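Local coordinates for outer membrane protein OMP121 (Bacteroides thetaiotaomicron, PDB 5FQ8) that probably imports nutrients across the outer membrane as a TonB-dependent receptor, a transmembrane beta barrel that encloses a plug domain, at residues Val183-Val188 and Ala251-Ser256; Lys246-Ala251 and Gly281-Asp286; Ser549-Lys554 and Gly595-Val600. All blocks are in the same frame, centred on the assembly; numbering follows the deposited sequence.

Contact 1. Residues Val183-Val188 and Ala251-Ser256; sequences VQWSTV and AGFRYS
Phe253 and Trp185 form the apolar centre of this pairing between two neighbouring strands of the transmembrane beta barrel. The segment strands run antiparallel, their N-to-C directions 159° apart, and the two residues form a non-hydrogen-bonded pair. Phe253 has CG anti to its backbone N, and the edge of its ring at CD1 stands over one face of the indole, 3.5 Å from Trp185 NE1. With the ring planes at 72°, this is a T-shaped (edge-to-face) contact on the pyrrole portion of the tryptophan. Val183 extends the patch: its CG1 touches Phe253 CE1 at 3.6 Å. At the other end Ala251 CB meets the edge of the Trp185 ring near CD1, 4.3 Å away.

Four backbone bonds join the hydrogen-bonded pairs, Gln184 with Arg254 and Ser186 with Gly252. Gln184 N lies 2.8 Å from Arg254 O, in the carbonyl plane. Ser186 N instead approaches Gly252 O from above its carbonyl plane. Strand 177-188 also bonds to strand 973-983 through Val183, Trp185 and Thr187, so the first barrel strand meets the last and the barrel closes here.

Polar side chains occupy the opposite sheet face, which looks toward the plug: Arg254 NH2 hydrogen-bonds Arg56 O in the plug region, and Gln184 OE1 pairs with Tyr934 OH. Ser186 OG sits 3.2 Å from Gly252 CA, leaving little room for a CB on Gly252 with the serine in this rotamer. The Gln184 amide stacks on the Arg254 guanidinium, their planes 23° apart. Gln184 OE1 thus lies above one guanidinium face, 3.5 Å from Arg254 NH2, where the angle is too poor for a hydrogen bond.

Contact 2. Residues Lys246-Ala251 and Gly281-Asp286; sequences KDFFDA and GMIPTD. With CA (calcium ion), chain M.
One backbone hydrogen bond ties the two loops together: Asp250 N donates to Met282 O at 2.8 Å, nearly straight at 164° and in the carbonyl plane.

The 281-286 loop curls round the calcium ion. The metal takes three alternate backbone carbonyls, Gly281 O at 2.5 Å, Ile283 O at 2.2 Å and Thr285 O at 2.4 Å, and Asp280 OD1 and Asp288 OD2 complete the site.

Apolar contacts make up the rest. Pro284 CD stands over one face of the Phe248 ring as a CH-pi contact, 4.0 Å from the ring centroid and 26° off its normal. Phe248 CE2 also reaches Ile283 CG2. Beside them, Met282 SD lies obliquely to the Phe249 ring in a Met-aromatic contact. An alanine here in place of Phe248 would remove the ring under Pro284 and would probably loosen the seat of Pro284 within the calcium loop.

On the partner lipoprotein BT_2262, Lys3 hydrogen-bonds Asp247 O, while Ser4 and Thr5 bond Asp247 OD2. The chemistry implies a division of labour: calcium probably fixes the curl of 281-286, while ring packing and a single backbone hydrogen bond hold it against the loop that the lipoprotein touches.

Contact 3. Residues Ser549-Lys554 and Gly595-Val600; sequences SSTLPK and GNDADV
The two backbones show no strand pairing across the contact: residues 549-554 turn off the end of strand 538-549, residues 595-600 leave strand 582-596, and the nearest CA atoms, those of Thr551 and Val600, are 5.4 Å apart.

Two hydroxyls make the polar link. Ser549 OG, anti to its backbone N (chi1 -174°), donates to Asp597 OD2 at 2.4 Å, meeting it from above the carboxylate plane. The same OG accepts a weak bond from Thr551 N, 3.3 Å away, the i to i+2 geometry of an ST turn, so one hydroxyl serves both its own turn and the neighbouring segment. Thr551 OG1, placed between its backbone N and carbonyl carbon (chi1 58°), donates to Ala598 O at 2.7 Å, lying 31° out of that carbonyl plane. Asp597 OD1 turns instead to a salt bridge with Arg521 NH2 from strand 513-534, a partner that would probably help keep this buried carboxylate ionised.

Apolar atoms flank these bonds. Thr551 CG2 touches Val600 CG1 at 3.8 Å. Leu552 crosses Asp597 at about a right angle, with its CG 3.9 Å from Asp597 CB, while Phe559 of strand 558-569 and Ile676 of strand 661-680 pack against the leucine.

Within its own segment, Asp599 accepts from Val600 N through the anti lone pair of OD1, 2.7 Å away. Strand 558-569 lies between strands 538-549 and 582-596 in the barrel order, so the arrangement is a side-chain bridge across an intervening strand, where beta-barrel strands give way to loops.

Contacts 1 and 2 form one neighbourhood, with centres 11 Å apart, and their segments alternate along the chain. They share Ala251, where the loop of 246-251 runs into strand 252-264, and Met282 SD packs against Val188 N, 3.5 Å away. Contact 3 follows later in the sequence and lies on the opposite side of the chain's centre, about 45 Å and 47 Å from the other two between centres. Strands 177-188, 252-264 and 582-596 belong to the same barrel. Contact 1 thus documents strand pairing near the barrel closure, contact 2 the calcium-organised loops beside it, and contact 3 a side-chain link between strand ends one strand apart in the barrel wall.

Contact 1. Residues Val183-Val188 and Ala251-Ser256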
ATOM      1  N   VAL B 183      -1.761   3.026  41.140  1.00 28.38           N
ATOM      2  CA  VAL B 183      -1.206   1.729  40.792  1.00 28.19           C
ATOM      3  C   VAL B 183      -2.350   0.739  40.855  1.00 27.97           C
ATOM      4  O   VAL B 183      -3.126   0.756  41.807  1.00 28.22           O
ATOM      5  CB  VAL B 183      -0.071   1.333  41.751  1.00 28.68           C
ATOM      6  CG1 VAL B 183       0.102  -0.139  41.758  1.00 28.59           C
ATOM      7  CG2 VAL B 183       1.212   1.996  41.351  1.00 28.82           C
ATOM      8  N   GLN B 184      -2.502  -0.100  39.841  1.00 36.11           N
ATOM      9  CA  GLN B 184      -3.626  -1.025  39.901  1.00 35.31           C
ATOM     10  C   GLN B 184      -3.357  -2.256  39.064  1.00 27.02           C
ATOM     11  O   GLN B 184      -2.667  -2.198  38.052  1.00 26.77           O
ATOM     12  CB  GLN B 184      -4.941  -0.374  39.463  1.00 38.99           C
ATOM     13  CG  GLN B 184      -5.158  -0.364  38.005  1.00 26.61           C
ATOM     14  CD  GLN B 184      -6.603  -0.177  37.638  1.00 26.40           C
ATOM     15  OE1 GLN B 184      -7.299   0.640  38.216  1.00 26.61           O
ATOM     16  NE2 GLN B 184      -7.061  -0.935  36.655  1.00 26.01           N
ATOM     17  N   TRP B 185      -3.901  -3.374  39.517  1.00 27.07           N
ATOM     18  CA  TRP B 185      -3.748  -4.658  38.867  1.00 26.83           C
ATOM     19  C   TRP B 185      -5.064  -5.092  38.245  1.00 37.47           C
ATOM     20  O   TRP B 185      -6.141  -4.749  38.731  1.00 26.57           O
ATOM     21  CB  TRP B 185      -3.296  -5.711  39.865  1.00 27.21           C
ATOM     22  CG  TRP B 185      -1.976  -5.485  40.386  1.00 27.56           C
ATOM     23  CD1 TRP B 185      -0.838  -6.074  39.985  1.00 30.01           C
ATOM     24  CD2 TRP B 185      -1.622  -4.585  41.414  1.00 27.99           C
ATOM     25  NE1 TRP B 185       0.222  -5.603  40.699  1.00 28.00           N
ATOM     26  CE2 TRP B 185      -0.243  -4.682  41.593  1.00 28.26           C
ATOM     27  CE3 TRP B 185      -2.339  -3.702  42.210  1.00 30.11           C
ATOM     28  CZ2 TRP B 185       0.433  -3.939  42.533  1.00 28.74           C
ATOM     29  CZ3 TRP B 185      -1.666  -2.968  43.142  1.00 28.68           C
ATOM     30  CH2 TRP B 185      -0.296  -3.091  43.297  1.00 28.94           C
ATOM     31  N   SER B 186      -4.970  -5.877  37.180  1.00 29.10           N
ATOM     32  CA  SER B 186      -6.139  -6.507  36.588  1.00 25.88           C
ATOM     33  C   SER B 186      -5.893  -8.001  36.470  1.00 25.89           C
ATOM     34  O   SER B 186      -4.821  -8.414  36.026  1.00 25.85           O
ATOM     35  CB  SER B 186      -6.462  -5.899  35.234  1.00 25.46           C
ATOM     36  OG  SER B 186      -5.299  -5.679  34.462  1.00 25.33           O
ATOM     37  N   THR B 187      -6.859  -8.800  36.925  1.00 25.98           N
ATOM     38  CA  THR B 187      -6.861 -10.237  36.720  1.00 25.98           C
ATOM     39  C   THR B 187      -8.170 -10.679  36.071  1.00 25.74           C
ATOM     40  O   THR B 187      -9.180  -9.974  36.099  1.00 25.68           O
ATOM     41  CB  THR B 187      -6.677 -11.000  38.013  1.00 26.44           C
ATOM     42  OG1 THR B 187      -7.809 -10.752  38.845  1.00 26.63           O
ATOM     43  CG2 THR B 187      -5.424 -10.568  38.698  1.00 26.73           C
ATOM     44  N   VAL B 188      -8.143 -11.885  35.506  1.00 25.95           N
ATOM     45  CA  VAL B 188      -9.234 -12.347  34.659  1.00 29.91           C
ATOM     46  C   VAL B 188     -10.455 -12.689  35.502  1.00 34.39           C
ATOM     47  O   VAL B 188     -10.351 -13.353  36.537  1.00 37.14           O
ATOM     48  CB  VAL B 188      -8.764 -13.542  33.818  1.00 25.31           C
ATOM     49  CG1 VAL B 188      -8.283 -14.654  34.714  1.00 25.68           C
ATOM     50  CG2 VAL B 188      -9.861 -14.001  32.915  1.00 25.09           C
ATOM     51  N   ALA B 251      -0.974 -11.028  35.645  1.00 26.33           N
ATOM     52  CA  ALA B 251      -1.689  -9.932  36.266  1.00 26.35           C
ATOM     53  C   ALA B 251      -1.398  -8.686  35.457  1.00 26.09           C
ATOM     54  O   ALA B 251      -0.238  -8.345  35.236  1.00 26.19           O
ATOM     55  CB  ALA B 251      -1.264  -9.757  37.717  1.00 49.43           C
ATOM     56  N   GLY B 252      -2.442  -8.038  34.971  1.00 26.96           N
ATOM     57  CA  GLY B 252      -2.246  -6.739  34.375  1.00 25.63           C
ATOM     58  C   GLY B 252      -1.700  -5.776  35.402  1.00 27.60           C
ATOM     59  O   GLY B 252      -1.991  -5.882  36.590  1.00 34.15           O
ATOM     60  N   PHE B 253      -0.856  -4.861  34.953  1.00 30.45           N
ATOM     61  CA  PHE B 253      -0.363  -3.803  35.817  1.00 27.03           C
ATOM     62  C   PHE B 253      -0.560  -2.471  35.124  1.00 26.15           C
ATOM     63  O   PHE B 253      -0.442  -2.383  33.900  1.00 25.83           O
ATOM     64  CB  PHE B 253       1.086  -4.003  36.171  1.00 26.68           C
ATOM     65  CG  PHE B 253       1.612  -2.984  37.135  1.00 30.32           C
ATOM     66  CD1 PHE B 253       1.395  -3.121  38.497  1.00 35.13           C
ATOM     67  CD2 PHE B 253       2.325  -1.889  36.687  1.00 27.15           C
ATOM     68  CE1 PHE B 253       1.879  -2.186  39.386  1.00 27.93           C
ATOM     69  CE2 PHE B 253       2.814  -0.957  37.575  1.00 27.58           C
ATOM     70  CZ  PHE B 253       2.583  -1.105  38.923  1.00 27.97           C
ATOM     71  N   ARG B 254      -0.897  -1.451  35.906  1.00 26.38           N
ATOM     72  CA  ARG B 254      -1.130  -0.111  35.388  1.00 26.29           C
ATOM     73  C   ARG B 254      -0.635   0.887  36.423  1.00 30.03           C
ATOM     74  O   ARG B 254      -0.954   0.759  37.608  1.00 27.06           O
ATOM     75  CB  ARG B 254      -2.614   0.113  35.071  1.00 26.01           C
ATOM     76  CG  ARG B 254      -2.935   1.481  34.504  1.00 25.93           C
ATOM     77  CD  ARG B 254      -4.419   1.837  34.573  1.00 25.83           C
ATOM     78  NE  ARG B 254      -4.794   2.520  35.811  1.00 26.23           N
ATOM     79  CZ  ARG B 254      -5.949   3.154  35.985  1.00 26.26           C
ATOM     80  NH1 ARG B 254      -6.827   3.199  35.007  1.00 30.23           N
ATOM     81  NH2 ARG B 254      -6.229   3.746  37.131  1.00 26.66           N
ATOM     82  N   TYR B 255       0.156   1.864  35.982  1.00 39.94           N
ATOM     83  CA  TYR B 255       0.640   2.927  36.856  1.00 38.41           C
ATOM     84  C   TYR B 255       0.255   4.275  36.283  1.00 27.21           C
ATOM     85  O   TYR B 255       0.397   4.502  35.090  1.00 26.91           O
ATOM     86  CB  TYR B 255       2.142   2.850  37.071  1.00 27.62           C
ATOM     87  CG  TYR B 255       2.999   2.983  35.846  1.00 27.43           C
ATOM     88  CD1 TYR B 255       3.413   4.225  35.399  1.00 30.01           C
ATOM     89  CD2 TYR B 255       3.447   1.867  35.166  1.00 27.21           C
ATOM     90  CE1 TYR B 255       4.220   4.354  34.295  1.00 27.41           C
ATOM     91  CE2 TYR B 255       4.254   1.987  34.065  1.00 27.08           C
ATOM     92  CZ  TYR B 255       4.634   3.238  33.635  1.00 27.18           C
ATOM     93  OH  TYR B 255       5.438   3.378  32.538  1.00 31.77           O
ATOM     94  N   SER B 256      -0.272   5.150  37.131  1.00 27.51           N
ATOM     95  CA  SER B 256      -0.756   6.449  36.700  1.00 27.50           C
ATOM     96  C   SER B 256      -0.119   7.550  37.522  1.00 28.04           C
ATOM     97  O   SER B 256       0.165   7.364  38.702  1.00 28.44           O
ATOM     98  CB  SER B 256      -2.259   6.569  36.817  1.00 27.35           C
ATOM     99  OG  SER B 256      -2.621   7.932  36.670  1.00 27.49           O
TER

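Contact 2. Residues Lys246-Ala251 and Gly281-Asp286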
ATOM      1  N   LYS B 246      -6.817 -20.732  32.769  1.00 26.90           N
ATOM      2  CA  LYS B 246      -6.715 -19.708  33.801  1.00 26.23           C
ATOM      3  C   LYS B 246      -5.262 -19.334  34.061  1.00 26.34           C
ATOM      4  O   LYS B 246      -4.942 -18.161  34.276  1.00 26.24           O
ATOM      5  CB  LYS B 246      -7.371 -20.191  35.098  1.00 26.63           C
ATOM      6  CG  LYS B 246      -7.523 -19.120  36.191  1.00 26.75           C
ATOM      7  CD  LYS B 246      -7.659 -19.731  37.571  1.00 55.34           C
ATOM      8  CE  LYS B 246      -7.954 -18.680  38.635  1.00 44.37           C
ATOM      9  NZ  LYS B 246      -6.961 -17.569  38.610  1.00 48.44           N
ATOM     10  N   ASP B 247      -4.371 -20.318  34.049  1.00 26.59           N
ATOM     11  CA  ASP B 247      -2.962 -20.066  34.309  1.00 26.78           C
ATOM     12  C   ASP B 247      -2.273 -19.339  33.170  1.00 26.43           C
ATOM     13  O   ASP B 247      -1.140 -18.896  33.337  1.00 26.56           O
ATOM     14  CB  ASP B 247      -2.242 -21.381  34.563  1.00 27.18           C
ATOM     15  CG  ASP B 247      -2.563 -21.957  35.895  1.00 29.69           C
ATOM     16  OD1 ASP B 247      -3.423 -21.380  36.571  1.00 30.72           O
ATOM     17  OD2 ASP B 247      -1.959 -22.979  36.268  1.00 38.97           O
ATOM     18  N   PHE B 248      -2.916 -19.223  32.012  1.00 32.29           N
ATOM     19  CA  PHE B 248      -2.252 -18.613  30.870  1.00 31.58           C
ATOM     20  C   PHE B 248      -2.111 -17.120  31.070  1.00 25.59           C
ATOM     21  O   PHE B 248      -1.212 -16.494  30.503  1.00 25.49           O
ATOM     22  CB  PHE B 248      -3.032 -18.934  29.595  1.00 25.42           C
ATOM     23  CG  PHE B 248      -2.707 -18.048  28.438  1.00 25.07           C
ATOM     24  CD1 PHE B 248      -1.529 -18.194  27.752  1.00 25.11           C
ATOM     25  CD2 PHE B 248      -3.603 -17.081  28.026  1.00 24.75           C
ATOM     26  CE1 PHE B 248      -1.242 -17.380  26.694  1.00 24.83           C
ATOM     27  CE2 PHE B 248      -3.326 -16.266  26.969  1.00 24.46           C
ATOM     28  CZ  PHE B 248      -2.144 -16.409  26.297  1.00 24.50           C
ATOM     29  N   PHE B 249      -2.961 -16.549  31.895  1.00 25.60           N
ATOM     30  CA  PHE B 249      -2.967 -15.115  32.064  1.00 25.46           C
ATOM     31  C   PHE B 249      -1.991 -14.688  33.153  1.00 33.38           C
ATOM     32  O   PHE B 249      -1.578 -15.470  34.012  1.00 30.28           O
ATOM     33  CB  PHE B 249      -4.383 -14.643  32.366  1.00 25.33           C
ATOM     34  CG  PHE B 249      -5.357 -14.949  31.265  1.00 25.01           C
ATOM     35  CD1 PHE B 249      -5.976 -16.180  31.195  1.00 25.09           C
ATOM     36  CD2 PHE B 249      -5.642 -14.014  30.296  1.00 24.66           C
ATOM     37  CE1 PHE B 249      -6.861 -16.465  30.189  1.00 24.84           C
ATOM     38  CE2 PHE B 249      -6.523 -14.293  29.290  1.00 24.41           C
ATOM     39  CZ  PHE B 249      -7.137 -15.518  29.234  1.00 24.50           C
ATOM     40  N   ASP B 250      -1.585 -13.440  33.062  1.00 30.81           N
ATOM     41  CA  ASP B 250      -0.732 -12.804  34.037  1.00 26.04           C
ATOM     42  C   ASP B 250      -1.601 -11.924  34.913  1.00 42.65           C
ATOM     43  O   ASP B 250      -2.830 -12.006  34.894  1.00 33.54           O
ATOM     44  CB  ASP B 250       0.339 -11.958  33.346  1.00 28.23           C
ATOM     45  CG  ASP B 250       1.413 -12.765  32.684  1.00 26.04           C
ATOM     46  OD1 ASP B 250       1.559 -13.963  32.992  1.00 26.26           O
ATOM     47  OD2 ASP B 250       2.132 -12.165  31.867  1.00 25.92           O
ATOM     48  N   ALA B 251      -0.974 -11.028  35.645  1.00 26.33           N
ATOM     49  CA  ALA B 251      -1.689  -9.932  36.266  1.00 26.35           C
ATOM     50  C   ALA B 251      -1.398  -8.686  35.457  1.00 26.09           C
ATOM     51  O   ALA B 251      -0.238  -8.345  35.236  1.00 26.19           O
ATOM     52  CB  ALA B 251      -1.264  -9.757  37.717  1.00 49.43           C
ATOM     53  N   GLY B 281      -1.951  -5.074  30.251  1.00 42.28           N
ATOM     54  CA  GLY B 281      -3.016  -5.873  30.832  1.00 36.69           C
ATOM     55  C   GLY B 281      -2.642  -7.323  31.056  1.00 28.85           C
ATOM     56  O   GLY B 281      -1.482  -7.726  30.982  1.00 24.87           O
ATOM     57  N   MET B 282      -3.665  -8.128  31.309  1.00 24.70           N
ATOM     58  CA  MET B 282      -3.435  -9.463  31.841  1.00 25.84           C
ATOM     59  C   MET B 282      -3.039 -10.488  30.794  1.00 34.10           C
ATOM     60  O   MET B 282      -2.561 -11.558  31.166  1.00 37.73           O
ATOM     61  CB  MET B 282      -4.682  -9.958  32.535  1.00 24.97           C
ATOM     62  CG  MET B 282      -5.832 -10.011  31.602  1.00 24.64           C
ATOM     63  SD  MET B 282      -7.321 -10.434  32.443  1.00 24.78           S
ATOM     64  CE  MET B 282      -8.489 -10.136  31.153  1.00 24.40           C
ATOM     65  N   ILE B 283      -3.274 -10.229  29.516  1.00 28.24           N
ATOM     66  CA  ILE B 283      -2.809 -11.184  28.510  1.00 24.32           C
ATOM     67  C   ILE B 283      -1.292 -11.108  28.435  1.00 25.66           C
ATOM     68  O   ILE B 283      -0.739  -9.995  28.437  1.00 26.25           O
ATOM     69  CB  ILE B 283      -3.443 -10.888  27.158  1.00 23.96           C
ATOM     70  CG1 ILE B 283      -4.956 -10.756  27.283  1.00 23.83           C
ATOM     71  CG2 ILE B 283      -3.166 -11.983  26.188  1.00 23.89           C
ATOM     72  CD1 ILE B 283      -5.619 -10.221  26.058  1.00 23.53           C
ATOM     73  N   PRO B 284      -0.582 -12.242  28.390  1.00 24.67           N
ATOM     74  CA  PRO B 284       0.886 -12.217  28.427  1.00 24.92           C
ATOM     75  C   PRO B 284       1.519 -11.372  27.335  1.00 24.75           C
ATOM     76  O   PRO B 284       0.871 -11.063  26.335  1.00 24.43           O
ATOM     77  CB  PRO B 284       1.253 -13.692  28.260  1.00 25.08           C
ATOM     78  CG  PRO B 284       0.103 -14.429  28.718  1.00 25.05           C
ATOM     79  CD  PRO B 284      -1.098 -13.618  28.396  1.00 24.72           C
ATOM     80  N   THR B 285       2.794 -11.028  27.507  1.00 25.00           N
ATOM     81  CA  THR B 285       3.521 -10.063  26.678  1.00 24.94           C
ATOM     82  C   THR B 285       2.885  -8.685  26.729  1.00 24.75           C
ATOM     83  O   THR B 285       1.974  -8.440  27.517  1.00 29.31           O
ATOM     84  CB  THR B 285       3.617 -10.494  25.208  1.00 33.54           C
ATOM     85  OG1 THR B 285       2.393 -10.168  24.535  1.00 32.49           O
ATOM     86  CG2 THR B 285       3.895 -11.987  25.072  1.00 24.87           C
ATOM     87  N   ASP B 286       3.348  -7.790  25.864  1.00 24.66           N
ATOM     88  CA  ASP B 286       2.986  -6.382  25.884  1.00 37.58           C
ATOM     89  C   ASP B 286       1.941  -6.036  24.839  1.00 36.41           C
ATOM     90  O   ASP B 286       1.882  -4.887  24.392  1.00 38.93           O
ATOM     91  CB  ASP B 286       4.234  -5.514  25.689  1.00 35.32           C
ATOM     92  CG  ASP B 286       4.889  -5.703  24.316  1.00 41.01           C
ATOM     93  OD1 ASP B 286       5.711  -6.628  24.163  1.00 39.62           O
ATOM     94  OD2 ASP B 286       4.605  -4.908  23.395  1.00 51.74           O
TER
HETATM   95 CA    CA M1987       0.091  -8.014  29.015  1.00107.24          CA

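Contact 3. Residues Ser549-Lys554 and Gly595-Val600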
ATOM      1  N   SER B 549     -28.185  22.350   6.533  1.00 30.00           N
ATOM      2  CA  SER B 549     -27.215  21.270   6.547  1.00 29.34           C
ATOM      3  C   SER B 549     -26.680  20.998   5.150  1.00 50.22           C
ATOM      4  O   SER B 549     -27.419  21.050   4.163  1.00 41.51           O
ATOM      5  CB  SER B 549     -27.821  19.998   7.110  1.00 29.03           C
ATOM      6  OG  SER B 549     -26.824  19.011   7.243  1.00 29.56           O
ATOM      7  N   SER B 550     -25.391  20.694   5.078  1.00 45.16           N
ATOM      8  CA  SER B 550     -24.821  20.331   3.796  1.00 32.31           C
ATOM      9  C   SER B 550     -25.199  18.921   3.364  1.00 28.34           C
ATOM     10  O   SER B 550     -25.123  18.620   2.173  1.00 28.72           O
ATOM     11  CB  SER B 550     -23.307  20.472   3.835  1.00 28.37           C
ATOM     12  OG  SER B 550     -22.717  19.242   4.169  1.00 27.81           O
ATOM     13  N   THR B 551     -25.618  18.053   4.277  1.00 28.07           N
ATOM     14  CA  THR B 551     -25.868  16.673   3.906  1.00 27.76           C
ATOM     15  C   THR B 551     -27.307  16.404   3.523  1.00 28.10           C
ATOM     16  O   THR B 551     -27.665  15.244   3.317  1.00 27.90           O
ATOM     17  CB  THR B 551     -25.452  15.741   5.029  1.00 27.28           C
ATOM     18  OG1 THR B 551     -26.162  16.083   6.215  1.00 27.45           O
ATOM     19  CG2 THR B 551     -23.989  15.866   5.290  1.00 26.95           C
ATOM     20  N   LEU B 552     -28.097  17.390   3.415  1.00 28.62           N
ATOM     21  CA  LEU B 552     -29.435  17.196   2.894  1.00 29.02           C
ATOM     22  C   LEU B 552     -29.532  17.741   1.473  1.00 29.40           C
ATOM     23  O   LEU B 552     -28.720  18.577   1.078  1.00 29.47           O
ATOM     24  CB  LEU B 552     -30.459  17.891   3.796  1.00 29.45           C
ATOM     25  CG  LEU B 552     -30.704  17.231   5.163  1.00 29.18           C
ATOM     26  CD1 LEU B 552     -31.593  18.071   6.042  1.00 29.65           C
ATOM     27  CD2 LEU B 552     -31.304  15.852   4.997  1.00 29.00           C
ATOM     28  N   PRO B 553     -30.487  17.278   0.659  1.00 33.28           N
ATOM     29  CA  PRO B 553     -30.577  17.756  -0.725  1.00 33.07           C
ATOM     30  C   PRO B 553     -30.586  19.274  -0.815  1.00 33.76           C
ATOM     31  O   PRO B 553     -31.141  19.962   0.039  1.00 37.71           O
ATOM     32  CB  PRO B 553     -31.900  17.160  -1.212  1.00 30.42           C
ATOM     33  CG  PRO B 553     -32.074  15.959  -0.440  1.00 30.00           C
ATOM     34  CD  PRO B 553     -31.464  16.209   0.911  1.00 30.53           C
ATOM     35  N   LYS B 554     -29.961  19.788  -1.876  1.00 36.13           N
ATOM     36  CA  LYS B 554     -29.770  21.227  -2.007  1.00 37.17           C
ATOM     37  C   LYS B 554     -31.079  21.988  -1.871  1.00 41.79           C
ATOM     38  O   LYS B 554     -31.109  23.085  -1.314  1.00 45.85           O
ATOM     39  CB  LYS B 554     -29.104  21.551  -3.350  1.00 41.92           C
ATOM     40  CG  LYS B 554     -27.617  21.224  -3.411  1.00 44.36           C
ATOM     41  CD  LYS B 554     -26.947  21.706  -4.690  1.00 52.21           C
ATOM     42  CE  LYS B 554     -27.249  20.757  -5.840  1.00 51.94           C
ATOM     43  NZ  LYS B 554     -26.448  21.022  -7.068  1.00 54.03           N
ATOM     44  N   GLY B 595     -34.439  18.504  15.142  1.00 30.54           N
ATOM     45  CA  GLY B 595     -34.187  18.077  13.783  1.00 39.15           C
ATOM     46  C   GLY B 595     -32.830  17.419  13.612  1.00 36.20           C
ATOM     47  O   GLY B 595     -31.965  17.475  14.478  1.00 42.65           O
ATOM     48  N   ASN B 596     -32.645  16.789  12.456  1.00 29.98           N
ATOM     49  CA  ASN B 596     -31.397  16.107  12.169  1.00 28.72           C
ATOM     50  C   ASN B 596     -31.230  15.968  10.667  1.00 28.65           C
ATOM     51  O   ASN B 596     -32.208  15.925   9.921  1.00 28.99           O
ATOM     52  CB  ASN B 596     -31.361  14.733  12.824  1.00 28.32           C
ATOM     53  CG  ASN B 596     -29.988  14.153  12.876  1.00 27.74           C
ATOM     54  OD1 ASN B 596     -29.003  14.861  12.858  1.00 27.63           O
ATOM     55  ND2 ASN B 596     -29.915  12.846  12.960  1.00 27.38           N
ATOM     56  N   ASP B 597     -29.985  15.894  10.242  1.00 30.15           N
ATOM     57  CA  ASP B 597     -29.643  15.691   8.851  1.00 28.14           C
ATOM     58  C   ASP B 597     -29.139  14.269   8.658  1.00 27.62           C
ATOM     59  O   ASP B 597     -29.273  13.415   9.529  1.00 27.40           O
ATOM     60  CB  ASP B 597     -28.615  16.731   8.406  1.00 28.16           C
ATOM     61  CG  ASP B 597     -27.410  16.808   9.325  1.00 27.80           C
ATOM     62  OD1 ASP B 597     -27.047  15.801   9.958  1.00 35.85           O
ATOM     63  OD2 ASP B 597     -26.813  17.890   9.415  1.00 27.96           O
ATOM     64  N   ALA B 598     -28.526  14.013   7.516  1.00 27.69           N
ATOM     65  CA  ALA B 598     -28.048  12.685   7.189  1.00 26.99           C
ATOM     66  C   ALA B 598     -26.529  12.643   7.196  1.00 26.57           C
ATOM     67  O   ALA B 598     -25.852  13.659   7.328  1.00 36.29           O
ATOM     68  CB  ALA B 598     -28.590  12.251   5.833  1.00 27.15           C
ATOM     69  N   ASP B 599     -26.005  11.432   7.071  1.00 26.17           N
ATOM     70  CA  ASP B 599     -24.584  11.222   6.895  1.00 25.80           C
ATOM     71  C   ASP B 599     -24.141  11.786   5.543  1.00 25.93           C
ATOM     72  O   ASP B 599     -24.958  12.120   4.684  1.00 26.27           O
ATOM     73  CB  ASP B 599     -24.274   9.732   7.009  1.00 29.46           C
ATOM     74  CG  ASP B 599     -22.899   9.464   7.550  1.00 27.40           C
ATOM     75  OD1 ASP B 599     -21.985  10.264   7.259  1.00 27.00           O
ATOM     76  OD2 ASP B 599     -22.737   8.449   8.264  1.00 24.75           O
ATOM     77  N   VAL B 600     -22.829  11.902   5.351  1.00 25.70           N
ATOM     78  CA  VAL B 600     -22.349  12.589   4.159  1.00 33.15           C
ATOM     79  C   VAL B 600     -22.635  11.769   2.909  1.00 36.95           C
ATOM     80  O   VAL B 600     -22.630  10.529   2.928  1.00 37.38           O
ATOM     81  CB  VAL B 600     -20.850  12.913   4.243  1.00 32.48           C
ATOM     82  CG1 VAL B 600     -20.641  14.123   5.081  1.00 33.68           C
ATOM     83  CG2 VAL B 600     -20.087  11.741   4.782  1.00 34.18           C
TER